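Local coordinates for protein group II chitinase (Ostrinia furnacalis, PDB 6JAV) that supplies one catalytic domain of a larger insect enzyme that probably binds chitin and hydrolyses its chain internally, as an endochitinase of glycoside hydrolase family 18, at residues 21-26 and 352-357; 249-254 and 344-349. All blocks are in the same frame, centred on the assembly; numbering follows the deposited sequence.

Contact 1 of 2, residues 21-26 and 352-357; sequences PGIGKY and DYRNRC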
loop_
_atom_site.group_PDB
_atom_site.type_symbol
_atom_site.label_atom_id
_atom_site.label_comp_id
_atom_site.label_asym_id
_atom_site.label_seq_id
_atom_site.Cartn_x
_atom_site.Cartn_y
_atom_site.Cartn_z
ATOM N N PRO A 21 -7.181 -3.123 20.327
ATOM C CA PRO A 21 -7.209 -2.813 21.762
ATOM C C PRO A 21 -6.231 -1.714 22.132
ATOM O O PRO A 21 -5.217 -1.492 21.461
ATOM C CB PRO A 21 -6.774 -4.140 22.395
ATOM C CG PRO A 21 -5.870 -4.764 21.370
ATOM C CD PRO A 21 -6.493 -4.390 20.029
ATOM N N GLY A 22 -6.544 -1.029 23.235
ATOM C CA GLY A 22 -5.588 -0.127 23.855
ATOM C C GLY A 22 -4.985 0.867 22.885
ATOM O O GLY A 22 -5.689 1.507 22.092
ATOM N N ILE A 23 -3.661 1.008 22.934
ATOM C CA ILE A 23 -3.009 1.996 22.086
ATOM C C ILE A 23 -3.052 1.634 20.607
ATOM O O ILE A 23 -2.725 2.484 19.781
ATOM C CB ILE A 23 -1.554 2.247 22.516
ATOM C CG1 ILE A 23 -0.736 0.981 22.369
ATOM C CG2 ILE A 23 -1.508 2.823 23.904
ATOM C CD1 ILE A 23 0.722 1.259 22.247
ATOM N N GLY A 24 -3.475 0.420 20.255
ATOM C CA GLY A 24 -3.569 0.088 18.844
ATOM C C GLY A 24 -4.777 0.683 18.158
ATOM O O GLY A 24 -4.837 0.690 16.920
ATOM N N LYS A 25 -5.757 1.149 18.923
ATOM C CA LYS A 25 -6.923 1.774 18.321
ATOM C C LYS A 25 -6.492 2.999 17.514
ATOM O O LYS A 25 -5.668 3.808 17.958
ATOM C CB LYS A 25 -7.899 2.189 19.434
ATOM C CG LYS A 25 -9.206 2.785 18.908
ATOM C CD LYS A 25 -10.151 3.074 20.065
ATOM C CE LYS A 25 -11.338 3.876 19.609
ATOM N NZ LYS A 25 -12.122 4.303 20.802
ATOM N N TYR A 26 -7.043 3.128 16.308
ATOM C CA TYR A 26 -6.816 4.297 15.471
ATOM C C TYR A 26 -8.169 4.773 14.954
ATOM O O TYR A 26 -8.988 3.953 14.517
ATOM C CB TYR A 26 -5.898 3.889 14.298
ATOM C CG TYR A 26 -5.364 5.052 13.480
ATOM C CD1 TYR A 26 -6.133 5.604 12.451
ATOM C CD2 TYR A 26 -4.095 5.599 13.729
ATOM C CE1 TYR A 26 -5.656 6.654 11.703
ATOM C CE2 TYR A 26 -3.591 6.655 12.954
ATOM C CZ TYR A 26 -4.395 7.176 11.949
ATOM O OH TYR A 26 -3.970 8.222 11.160
ATOM N N ASP A 352 4.419 4.243 14.351
ATOM C CA ASP A 352 4.328 4.471 15.803
ATOM C C ASP A 352 3.734 5.857 16.081
ATOM O O ASP A 352 4.395 6.782 16.566
ATOM C CB ASP A 352 5.701 4.293 16.439
ATOM C CG ASP A 352 5.655 4.352 17.956
ATOM O OD1 ASP A 352 4.551 4.200 18.537
ATOM O OD2 ASP A 352 6.727 4.571 18.570
ATOM N N TYR A 353 2.430 5.988 15.784
ATOM C CA TYR A 353 1.754 7.285 15.931
ATOM C C TYR A 353 1.588 7.700 17.390
ATOM O O TYR A 353 1.374 8.891 17.651
ATOM C CB TYR A 353 0.385 7.308 15.195
ATOM C CG TYR A 353 -0.567 6.213 15.647
ATOM C CD1 TYR A 353 -0.463 4.945 15.123
ATOM C CD2 TYR A 353 -1.569 6.464 16.588
ATOM C CE1 TYR A 353 -1.286 3.927 15.534
ATOM C CE2 TYR A 353 -2.424 5.431 17.017
ATOM C CZ TYR A 353 -2.256 4.169 16.492
ATOM O OH TYR A 353 -3.062 3.089 16.826
ATOM N N ARG A 354 1.704 6.762 18.333
ATOM C CA ARG A 354 1.578 7.083 19.758
ATOM C C ARG A 354 2.915 7.289 20.451
ATOM O O ARG A 354 2.934 7.576 21.655
ATOM C CB ARG A 354 0.789 5.991 20.479
ATOM C CG ARG A 354 -0.619 5.891 19.965
ATOM C CD ARG A 354 -1.427 5.083 20.878
ATOM N NE ARG A 354 -2.783 4.864 20.393
ATOM C CZ ARG A 354 -3.791 5.699 20.590
ATOM N NH1 ARG A 354 -3.603 6.830 21.262
ATOM N NH2 ARG A 354 -4.988 5.396 20.112
ATOM N N ASN A 355 4.037 7.152 19.735
ATOM C CA ASN A 355 5.363 7.266 20.347
ATOM C C ASN A 355 5.559 6.230 21.455
ATOM O O ASN A 355 6.135 6.529 22.514
ATOM C CB ASN A 355 5.638 8.687 20.841
ATOM C CG ASN A 355 7.102 8.942 21.101
ATOM O OD1 ASN A 355 7.974 8.176 20.691
ATOM N ND2 ASN A 355 7.384 10.029 21.793
ATOM N N ARG A 356 5.066 5.010 21.224
ATOM C CA ARG A 356 5.306 3.898 22.146
ATOM C C ARG A 356 6.790 3.565 22.242
ATOM O O ARG A 356 7.233 2.981 23.250
ATOM C CB ARG A 356 4.533 2.673 21.653
ATOM C CG ARG A 356 4.497 1.494 22.605
ATOM C CD ARG A 356 3.980 0.281 21.869
ATOM N NE ARG A 356 3.803 -0.874 22.742
ATOM C CZ ARG A 356 3.748 -2.126 22.310
ATOM N NH1 ARG A 356 3.849 -2.387 21.010
ATOM N NH2 ARG A 356 3.584 -3.122 23.178
ATOM N N CYS A 357 7.567 3.880 21.207
ATOM C CA CYS A 357 8.969 3.480 21.131
ATOM C C CYS A 357 9.933 4.612 21.437
ATOM O O CYS A 357 11.145 4.403 21.382
ATOM C CB CYS A 357 9.279 2.843 19.773
ATOM S SG CYS A 357 8.469 1.227 19.685
#
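Arg354 and Ile23 meet where the type I turn Asp352-Asn355 faces the short 3-10 segment 23-24. The CB of Arg354 is directed at residues 21-26, and CG, anti to the carbonyl carbon (chi1 -63°), begins an extended chain. Arg354 CD then packs against the aliphatic base of Ile23, 3.3 Å from Ile23 CB. The bond from Arg354 NE to Ile23 O, at 2.5 Å, is so short that its exact length is doubtful; Arg354 NH2, at the tip, donates to Lys25 O at 2.8 Å. Both oxygens lie near the guanidinium edge, the Lys25 bond being the firmer hold.

Lys25 O has a second donor, Tyr353 OH, at 2.9 Å. This hydroxyl stands 71° out of the carbonyl plane and approaches from the face opposite to Arg354 NH2, which leaves the oxygen gripped from both faces. Over the Tyr353 ring, Tyr26 CD2 sits 3.5 Å above the centre; with the planes at 86°, this is a T-shaped pair, Tyr26 giving its edge. On the apolar flank, Ile23 CD1 reaches Arg356 CD at 3.4 Å, while the Arg356 guanidinium turns to Asp292 and Glu277.

The Asp352 carboxylate accepts Arg356 N and Cys357 N, and Cys357 is disulfide-bonded to Cys291. Joining the loops after strands 8-14 and 342-346 in this way is consistent with barrel closure in a family 18 TIM barrel, where the first and last strands are neighbours.

Contact 2 of 2, residues 249-254 and 344-349; sequences PMYGQS and MIWALD
Met250 N donates to Trp346 O at 2.9 Å with a nearly straight N-H...O angle of 172°, the single hydrogen bond between these segments. It accompanies the parallel bridge of Pro249 with Trp346, whose CA atoms are 5.3 Å apart and whose side chains lie on the same face of the sheet.

The tight part lies around Met250. Its CB and CG sit against the carbonyl oxygens of Trp346 and Ala347; Met250 CG is 3.6 Å from Ala347 O. Chi2 (-74°) turns SD toward Ile345, and a second bend at chi3 sets CE, so that Met250 CE lies 3.8 Å from Ile345 CG2. Leu364, Leu365 and Ile368, at helix 363-373, close this apolar side from behind the strands.

On the pocket side the contact is sparser. Tyr251 sets its ring edge against Trp346 O, which lies in the ring plane 3.4 Å from Tyr251 CD1, while Tyr251 CE1 comes within 3.7 Å of Trp346 CD1. The ring planes stand at 89°, but the pair is neither a stack nor edge-to-face, and ring contact comes down to Tyr251 CE1 and CD1 near Trp346 CD1. Tyr251 instead stacks on Phe284 and hydrogen-bonds Asp199 through OH; both partners belong to the inhibitor pocket. The Trp346 indole, partly exposed and carrying Ala347 CB over one face, lies about 5 Å from the inhibitor.

The cis peptide from Trp346 to Ala347, ending the last barrel strand, is characteristic of family 18 TIM barrels and consistent with Trp346 lining the cleft beside the inhibitor, as its equivalent does in relatives.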
loop_
_atom_site.group_PDB
_atom_site.type_symbol
_atom_site.label_atom_id
_atom_site.label_comp_id
_atom_site.label_asym_id
_atom_site.label_seq_id
_atom_site.Cartn_x
_atom_site.Cartn_y
_atom_site.Cartn_z
ATOM N N PRO A 249 6.301 0.355 3.239
ATOM C CA PRO A 249 5.545 -0.347 4.298
ATOM C C PRO A 249 5.848 0.204 5.687
ATOM O O PRO A 249 7.011 0.389 6.069
ATOM C CB PRO A 249 6.035 -1.798 4.178
ATOM C CG PRO A 249 7.478 -1.648 3.724
ATOM C CD PRO A 249 7.512 -0.393 2.822
ATOM N N MET A 250 4.785 0.441 6.455
ATOM C CA MET A 250 4.882 0.807 7.864
ATOM C C MET A 250 4.762 -0.411 8.764
ATOM O O MET A 250 4.268 -0.307 9.905
ATOM C CB MET A 250 3.771 1.811 8.220
ATOM C CG MET A 250 3.699 3.059 7.285
ATOM S SD MET A 250 4.990 4.288 7.501
ATOM C CE MET A 250 6.199 3.746 6.275
ATOM N N TYR A 251 5.097 -1.582 8.239
ATOM C CA TYR A 251 4.921 -2.851 8.922
ATOM C C TYR A 251 5.991 -3.810 8.416
ATOM O O TYR A 251 6.722 -3.526 7.455
ATOM C CB TYR A 251 3.516 -3.438 8.631
ATOM C CG TYR A 251 3.363 -3.794 7.160
ATOM C CD1 TYR A 251 2.974 -2.831 6.236
ATOM C CD2 TYR A 251 3.650 -5.082 6.708
ATOM C CE1 TYR A 251 2.873 -3.136 4.872
ATOM C CE2 TYR A 251 3.585 -5.399 5.360
ATOM C CZ TYR A 251 3.184 -4.408 4.458
ATOM O OH TYR A 251 3.078 -4.705 3.114
ATOM N N GLY A 252 6.052 -4.968 9.064
ATOM C CA GLY A 252 6.956 -6.011 8.645
ATOM C C GLY A 252 6.239 -7.316 8.381
ATOM O O GLY A 252 5.117 -7.552 8.832
ATOM N N GLN A 253 6.915 -8.170 7.603
ATOM C CA GLN A 253 6.501 -9.550 7.413
ATOM C C GLN A 253 7.245 -10.422 8.412
ATOM O O GLN A 253 8.478 -10.330 8.541
ATOM C CB GLN A 253 6.798 -10.018 5.988
ATOM C CG GLN A 253 5.871 -9.388 4.942
ATOM C CD GLN A 253 4.477 -10.008 4.893
ATOM O OE1 GLN A 253 4.233 -11.116 5.400
ATOM N NE2 GLN A 253 3.540 -9.296 4.259
ATOM N N SER A 254 6.491 -11.247 9.137
ATOM C CA SER A 254 7.069 -12.070 10.191
ATOM C C SER A 254 7.004 -13.545 9.831
ATOM O O SER A 254 6.155 -13.987 9.054
ATOM C CB SER A 254 6.342 -11.841 11.518
ATOM O OG SER A 254 5.056 -12.391 11.417
ATOM N N MET A 344 4.170 6.836 -1.047
ATOM C CA MET A 344 2.897 6.333 -0.539
ATOM C C MET A 344 3.209 5.452 0.653
ATOM O O MET A 344 4.245 4.775 0.667
ATOM C CB MET A 344 2.177 5.513 -1.624
ATOM C CG MET A 344 0.888 4.820 -1.195
ATOM S SD MET A 344 1.204 3.144 -0.563
ATOM C CE MET A 344 1.282 2.217 -2.101
ATOM N N ILE A 345 2.310 5.431 1.658
ATOM C CA ILE A 345 2.504 4.553 2.814
ATOM C C ILE A 345 1.298 3.654 3.031
ATOM O O ILE A 345 0.145 4.089 2.937
ATOM C CB ILE A 345 2.843 5.309 4.118
ATOM C CG1 ILE A 345 1.730 6.280 4.536
ATOM C CG2 ILE A 345 4.180 6.019 3.973
ATOM C CD1 ILE A 345 1.529 6.335 6.064
ATOM N N TRP A 346 1.584 2.398 3.357
ATOM C CA TRP A 346 0.622 1.462 3.911
ATOM C C TRP A 346 1.123 1.157 5.310
ATOM O O TRP A 346 2.095 0.403 5.456
ATOM C CB TRP A 346 0.582 0.149 3.112
ATOM C CG TRP A 346 -0.535 -0.691 3.696
ATOM C CD1 TRP A 346 -0.467 -1.569 4.775
ATOM C CD2 TRP A 346 -1.908 -0.613 3.337
ATOM N NE1 TRP A 346 -1.723 -2.066 5.047
ATOM C CE2 TRP A 346 -2.621 -1.486 4.185
ATOM C CE3 TRP A 346 -2.609 0.118 2.375
ATOM C CZ2 TRP A 346 -3.999 -1.659 4.073
ATOM C CZ3 TRP A 346 -3.974 -0.060 2.264
ATOM C CH2 TRP A 346 -4.649 -0.937 3.109
ATOM N N ALA A 347 0.472 1.684 6.358
ATOM C CA ALA A 347 -0.713 2.544 6.348
ATOM C C ALA A 347 -0.546 3.431 7.605
ATOM O O ALA A 347 0.325 3.173 8.457
ATOM C CB ALA A 347 -1.986 1.716 6.452
ATOM N N LEU A 348 -1.371 4.471 7.719
ATOM C CA LEU A 348 -1.218 5.446 8.806
ATOM C C LEU A 348 -1.177 4.778 10.178
ATOM O O LEU A 348 -0.374 5.164 11.043
ATOM C CB LEU A 348 -2.395 6.426 8.752
ATOM C CG LEU A 348 -2.275 7.501 7.681
ATOM C CD1 LEU A 348 -3.650 8.137 7.369
ATOM C CD2 LEU A 348 -1.256 8.561 8.091
ATOM N N ASP A 349 -2.035 3.784 10.388
ATOM C CA ASP A 349 -2.256 3.199 11.709
ATOM C C ASP A 349 -1.203 2.180 12.086
ATOM O O ASP A 349 -1.302 1.590 13.166
ATOM C CB ASP A 349 -3.613 2.487 11.697
ATOM C CG ASP A 349 -3.753 1.558 10.507
ATOM O OD1 ASP A 349 -4.181 2.033 9.424
ATOM O OD2 ASP A 349 -3.391 0.372 10.607
#

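The centres of contacts 1 and 2 are 14 Å apart, and residues 344-349 and 352-357 follow closely along one strand-to-loop passage. Tyr26 links them directly: its OH lies 3.4 Å from Leu348 CB and its CG 3.6 Å from Asp349 CB. Asp349 forms a salt bridge with Arg20, which lines the inhibitor pocket just before residues 21-26, so the first loop is tied to contact 2 by packing and by charge. Distance to the inhibitor separates their positions: the Trp346 side chain is about 5 Å from it, the Tyr26 side chain about 11 Å. Contact 2 borders the pocket, whereas contact 1 lies further from the chain centre, about 20 Å against 7 Å, joining two loops there.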